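Local coordinates for protein succinate dehydrogenase subunit A (Mycolicibacterium smegmatis, PDB 7D6V) that probably oxidises succinate to fumarate as the FAD-carrying subunit of a membrane-bound succinate dehydrogenase, passing the electrons on to its iron-sulfur partner, at residues A[23-28]-A[145-150]; A[150-155]-A[164-169]. All blocks are in the same frame, centred on the assembly; numbering follows the deposited sequence.

Contact 1: A[23-28]-A[145-150]; sequences AVIEAR and QQKIVS
I148 reaches across from helix 136-159 and sets a single methyl, CD1, between V24 and I25 of helix 18-30. That methyl lies 3.6 Å from V24 CG1 and equally 3.6 Å from I25 CG1, so one terminal carbon meets two successive residues of the facing helix. The side chains of V24 and I148 run at about a right angle to each other. I25 and I148 meet more obliquely, and I25 carries on past I148 to K147, where I25 CD1 rests 3.7 Å from K147 CG. Here the lysine takes part through the aliphatic root of its chain, while NZ lies farther along, beyond the bend at chi2.

A second torsion of -80° turns I148 CD1 toward helix 18-30, although CB itself leaves the backbone to one side. V24 puts CG1 opposite its backbone N (chi1 173°), bringing that branch to I148 CD1. The contact is wholly apolar, and the axes of the two helix segments approach to 10.4 Å, 27° from parallel.

Helix 18-30 follows strand 11-14 and a glycine-rich turn, an arrangement consistent with the Rossmann-type dinucleotide-binding motif of this FAD-binding domain; the V24 side chain is about 10 Å from the bound FAD. V24 also packs on V34 and V36, and I25 also touches L144 and L151, which flank the segment on helix 136-159. I148 packs on I166, so the two helices lie side by side over strands 34-37 and 166-169 of the parallel sheet.

Contact 2: A[150-155]-A[164-169]; sequences SLQQED and ARIRVF
Q152 faces I166 and D155 faces A164 where helix segment 150-155 passes strand 166-169, the short axes approaching to 9.3 Å with their directions 130° apart. This is the last half of a beta-alpha-beta crossover in the Rossmann-type domain, in which helix 136-159 leads from strand 34-37, after a long intervening excursion, to its parallel neighbour 166-169, an outermost strand of the sheet. The CA atoms of D155 and A164 lie 6.3 Å apart and those of Q152 and I166 6.6 Å.

The apolar part is a single pair, L151 CD1 with I166 CD1 at 4.4 Å. I166 also packs on V24 and R28 of helix 18-30. Q152 lies over the start of the strand; with chi1 at 42°, its CG sits between the backbone N and the carbonyl carbon, and the rest of the chain extends from there toward I166. Its OE1 comes within 3.5 Å of I166 O, a meeting of two acceptors that is not a hydrogen bond.

Beside this, the carboxylate of D155 meets the CB and CG methylenes of R165, not its charge. The R165 chain bends at chi2 and chi3, carrying its guanidinium away, its plane 73° from that of the carboxylate. The salt-bridge partner of D155 is instead R28 of helix 18-30, which engages OD1. Against R165, D155 OD2 rests 3.5 Å from CB, while OD1 lies 3.6 Å from CG.

Overall arrangement
Helix 136-159 serves both contacts in succession: residues 145-150 face helix 18-30, and residues 150-155 face the strand that follows in the chain, with S150 common to the two segments. Both are largely buried, but contact 2 lies farther from the chain centre, its own centre about 28 Å away against 22 Å, with the partly exposed A164 and R165 at its margin. Contact 1 is hydrophobic, whereas contact 2 adds a carboxylate and an amide to one apolar pair. R28 joins them, its NH2 forming a salt bridge with D155 OD1, and I166 CD1 packs against V24 CG1 at 3.8 Å. On another side of the same helix segments, Q146 and Q153 hydrogen-bond to the iron-sulfur subunit.

Contact 1: A[23-28]-A[145-150]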
# COMPACT_ATOMS: atom_id res chain seq x y z
N ALA A 23 9.22 18.22 -6.66
CA ALA A 23 10.31 19.20 -6.67
C ALA A 23 11.58 18.60 -7.25
O ALA A 23 12.31 19.27 -7.99
CB ALA A 23 10.56 19.71 -5.26
N VAL A 24 11.88 17.35 -6.91
CA VAL A 24 13.07 16.69 -7.44
C VAL A 24 12.98 16.57 -8.96
O VAL A 24 13.95 16.84 -9.68
CB VAL A 24 13.27 15.32 -6.78
CG1 VAL A 24 14.41 14.57 -7.44
CG2 VAL A 24 13.53 15.49 -5.31
N ILE A 25 11.82 16.15 -9.46
CA ILE A 25 11.64 16.01 -10.90
C ILE A 25 11.82 17.36 -11.59
O ILE A 25 12.52 17.46 -12.61
CB ILE A 25 10.26 15.40 -11.21
CG1 ILE A 25 10.17 13.98 -10.66
CG2 ILE A 25 9.99 15.41 -12.70
CD1 ILE A 25 8.77 13.44 -10.58
N GLU A 26 11.23 18.41 -11.02
CA GLU A 26 11.35 19.73 -11.64
C GLU A 26 12.79 20.23 -11.63
O GLU A 26 13.28 20.77 -12.64
CB GLU A 26 10.43 20.72 -10.92
CG GLU A 26 10.53 22.15 -11.42
CD GLU A 26 9.90 22.34 -12.78
OE1 GLU A 26 9.25 21.40 -13.28
OE2 GLU A 26 10.06 23.43 -13.35
N ALA A 27 13.49 20.06 -10.51
CA ALA A 27 14.87 20.53 -10.42
C ALA A 27 15.77 19.77 -11.38
O ALA A 27 16.69 20.36 -11.97
CB ALA A 27 15.37 20.38 -8.98
N ARG A 28 15.54 18.47 -11.55
CA ARG A 28 16.31 17.72 -12.54
C ARG A 28 16.00 18.19 -13.95
O ARG A 28 16.90 18.26 -14.80
CB ARG A 28 16.04 16.22 -12.41
CG ARG A 28 17.04 15.35 -13.16
CD ARG A 28 16.49 14.92 -14.50
NE ARG A 28 17.29 13.88 -15.13
CZ ARG A 28 17.12 13.48 -16.39
NH1 ARG A 28 16.18 14.03 -17.14
NH2 ARG A 28 17.89 12.52 -16.89
N GLN A 145 7.75 8.13 -7.78
CA GLN A 145 8.95 7.34 -7.54
C GLN A 145 9.41 6.64 -8.82
O GLN A 145 10.61 6.60 -9.13
CB GLN A 145 8.68 6.33 -6.43
CG GLN A 145 9.59 5.13 -6.39
CD GLN A 145 9.06 4.05 -5.48
OE1 GLN A 145 7.92 4.11 -5.03
NE2 GLN A 145 9.89 3.06 -5.19
N GLN A 146 8.47 6.08 -9.59
CA GLN A 146 8.84 5.42 -10.83
C GLN A 146 9.31 6.42 -11.88
O GLN A 146 10.16 6.08 -12.71
CB GLN A 146 7.66 4.60 -11.35
CG GLN A 146 7.40 3.37 -10.51
CD GLN A 146 6.01 2.80 -10.72
OE1 GLN A 146 5.18 3.40 -11.40
NE2 GLN A 146 5.75 1.65 -10.13
N LYS A 147 8.80 7.65 -11.85
CA LYS A 147 9.32 8.69 -12.73
C LYS A 147 10.76 9.04 -12.37
O LYS A 147 11.59 9.27 -13.25
CB LYS A 147 8.42 9.92 -12.67
CG LYS A 147 8.92 11.10 -13.47
CD LYS A 147 8.99 10.77 -14.95
CE LYS A 147 9.42 11.98 -15.75
NZ LYS A 147 9.68 11.64 -17.17
N ILE A 148 11.07 9.09 -11.07
CA ILE A 148 12.46 9.29 -10.64
C ILE A 148 13.35 8.17 -11.16
O ILE A 148 14.46 8.41 -11.66
CB ILE A 148 12.54 9.39 -9.11
CG1 ILE A 148 11.70 10.56 -8.59
CG2 ILE A 148 13.99 9.52 -8.65
CD1 ILE A 148 12.37 11.89 -8.71
N VAL A 149 12.88 6.93 -11.05
CA VAL A 149 13.67 5.79 -11.51
C VAL A 149 13.88 5.86 -13.02
O VAL A 149 14.97 5.55 -13.52
CB VAL A 149 13.01 4.47 -11.07
CG1 VAL A 149 13.66 3.29 -11.78
CG2 VAL A 149 13.11 4.31 -9.57
N SER A 150 12.85 6.27 -13.76
CA SER A 150 12.99 6.45 -15.20
C SER A 150 14.02 7.52 -15.53
O SER A 150 14.83 7.35 -16.45
CB SER A 150 11.63 6.82 -15.79
OG SER A 150 11.72 7.03 -17.19

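Contact 2: A[150-155]-A[164-169]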
# COMPACT_ATOMS: atom_id res chain seq x y z
N SER A 150 12.85 6.27 -13.76
CA SER A 150 12.99 6.45 -15.20
C SER A 150 14.02 7.52 -15.53
O SER A 150 14.83 7.35 -16.45
CB SER A 150 11.63 6.82 -15.79
OG SER A 150 11.72 7.03 -17.19
N LEU A 151 14.00 8.63 -14.79
CA LEU A 151 14.96 9.70 -15.05
C LEU A 151 16.39 9.23 -14.80
O LEU A 151 17.30 9.56 -15.56
CB LEU A 151 14.62 10.92 -14.19
CG LEU A 151 13.37 11.69 -14.64
CD1 LEU A 151 13.02 12.77 -13.64
CD2 LEU A 151 13.57 12.27 -16.02
N GLN A 152 16.60 8.45 -13.74
CA GLN A 152 17.96 7.96 -13.53
C GLN A 152 18.34 6.84 -14.49
O GLN A 152 19.53 6.64 -14.74
CB GLN A 152 18.19 7.53 -12.08
CG GLN A 152 17.11 6.75 -11.41
CD GLN A 152 17.29 6.73 -9.91
OE1 GLN A 152 18.08 7.49 -9.36
NE2 GLN A 152 16.57 5.84 -9.24
N GLN A 153 17.37 6.12 -15.06
CA GLN A 153 17.69 5.22 -16.17
C GLN A 153 18.18 6.00 -17.38
O GLN A 153 19.13 5.59 -18.06
CB GLN A 153 16.47 4.38 -16.53
CG GLN A 153 16.22 3.21 -15.60
CD GLN A 153 14.84 2.61 -15.78
OE1 GLN A 153 13.97 3.21 -16.41
NE2 GLN A 153 14.63 1.44 -15.21
N GLU A 154 17.54 7.14 -17.67
CA GLU A 154 18.03 8.00 -18.74
C GLU A 154 19.43 8.52 -18.43
O GLU A 154 20.28 8.61 -19.32
CB GLU A 154 17.07 9.17 -18.97
CG GLU A 154 15.64 8.77 -19.26
CD GLU A 154 14.68 9.94 -19.17
OE1 GLU A 154 15.05 11.05 -19.62
OE2 GLU A 154 13.57 9.76 -18.63
N ASP A 155 19.67 8.89 -17.17
CA ASP A 155 21.00 9.32 -16.76
C ASP A 155 22.02 8.21 -16.95
O ASP A 155 23.16 8.47 -17.34
CB ASP A 155 20.98 9.80 -15.31
CG ASP A 155 20.24 11.10 -15.13
OD1 ASP A 155 20.17 11.89 -16.10
OD2 ASP A 155 19.73 11.35 -14.02
N ALA A 164 23.95 10.15 -11.56
CA ALA A 164 24.72 11.27 -12.09
C ALA A 164 24.05 12.60 -11.77
O ALA A 164 24.74 13.59 -11.49
CB ALA A 164 24.90 11.10 -13.60
N ARG A 165 22.72 12.65 -11.80
CA ARG A 165 21.98 13.87 -11.50
C ARG A 165 21.04 13.75 -10.32
O ARG A 165 20.78 14.75 -9.66
CB ARG A 165 21.17 14.32 -12.72
CG ARG A 165 21.89 14.27 -14.05
CD ARG A 165 23.20 15.02 -14.02
NE ARG A 165 23.01 16.46 -13.88
CZ ARG A 165 24.00 17.34 -13.84
NH1 ARG A 165 25.26 16.93 -13.93
NH2 ARG A 165 23.74 18.64 -13.72
N ILE A 166 20.52 12.56 -10.03
CA ILE A 166 19.59 12.35 -8.93
C ILE A 166 20.09 11.18 -8.09
O ILE A 166 20.28 10.08 -8.62
CB ILE A 166 18.15 12.08 -9.41
CG1 ILE A 166 17.54 13.33 -10.03
CG2 ILE A 166 17.29 11.60 -8.26
CD1 ILE A 166 16.12 13.12 -10.49
N ARG A 167 20.28 11.42 -6.80
CA ARG A 167 20.58 10.36 -5.85
C ARG A 167 19.59 10.40 -4.70
O ARG A 167 19.26 11.48 -4.21
CB ARG A 167 22.01 10.47 -5.32
CG ARG A 167 22.46 9.26 -4.53
CD ARG A 167 23.93 9.30 -4.23
NE ARG A 167 24.30 8.27 -3.26
CZ ARG A 167 25.52 8.11 -2.77
NH1 ARG A 167 26.50 8.92 -3.14
NH2 ARG A 167 25.76 7.15 -1.90
N VAL A 168 19.12 9.23 -4.29
CA VAL A 168 18.14 9.10 -3.21
C VAL A 168 18.86 8.56 -1.98
O VAL A 168 19.57 7.56 -2.06
CB VAL A 168 16.98 8.18 -3.61
CG1 VAL A 168 15.93 8.16 -2.52
CG2 VAL A 168 16.37 8.63 -4.93
N PHE A 169 18.67 9.24 -0.85
CA PHE A 169 19.23 8.83 0.44
C PHE A 169 18.05 8.51 1.35
O PHE A 169 17.59 9.36 2.11
CB PHE A 169 20.12 9.91 1.06
CG PHE A 169 21.26 10.35 0.19
CD1 PHE A 169 22.56 9.96 0.48
CD2 PHE A 169 21.05 11.19 -0.90
CE1 PHE A 169 23.61 10.38 -0.29
CE2 PHE A 169 22.11 11.60 -1.68
CZ PHE A 169 23.39 11.19 -1.38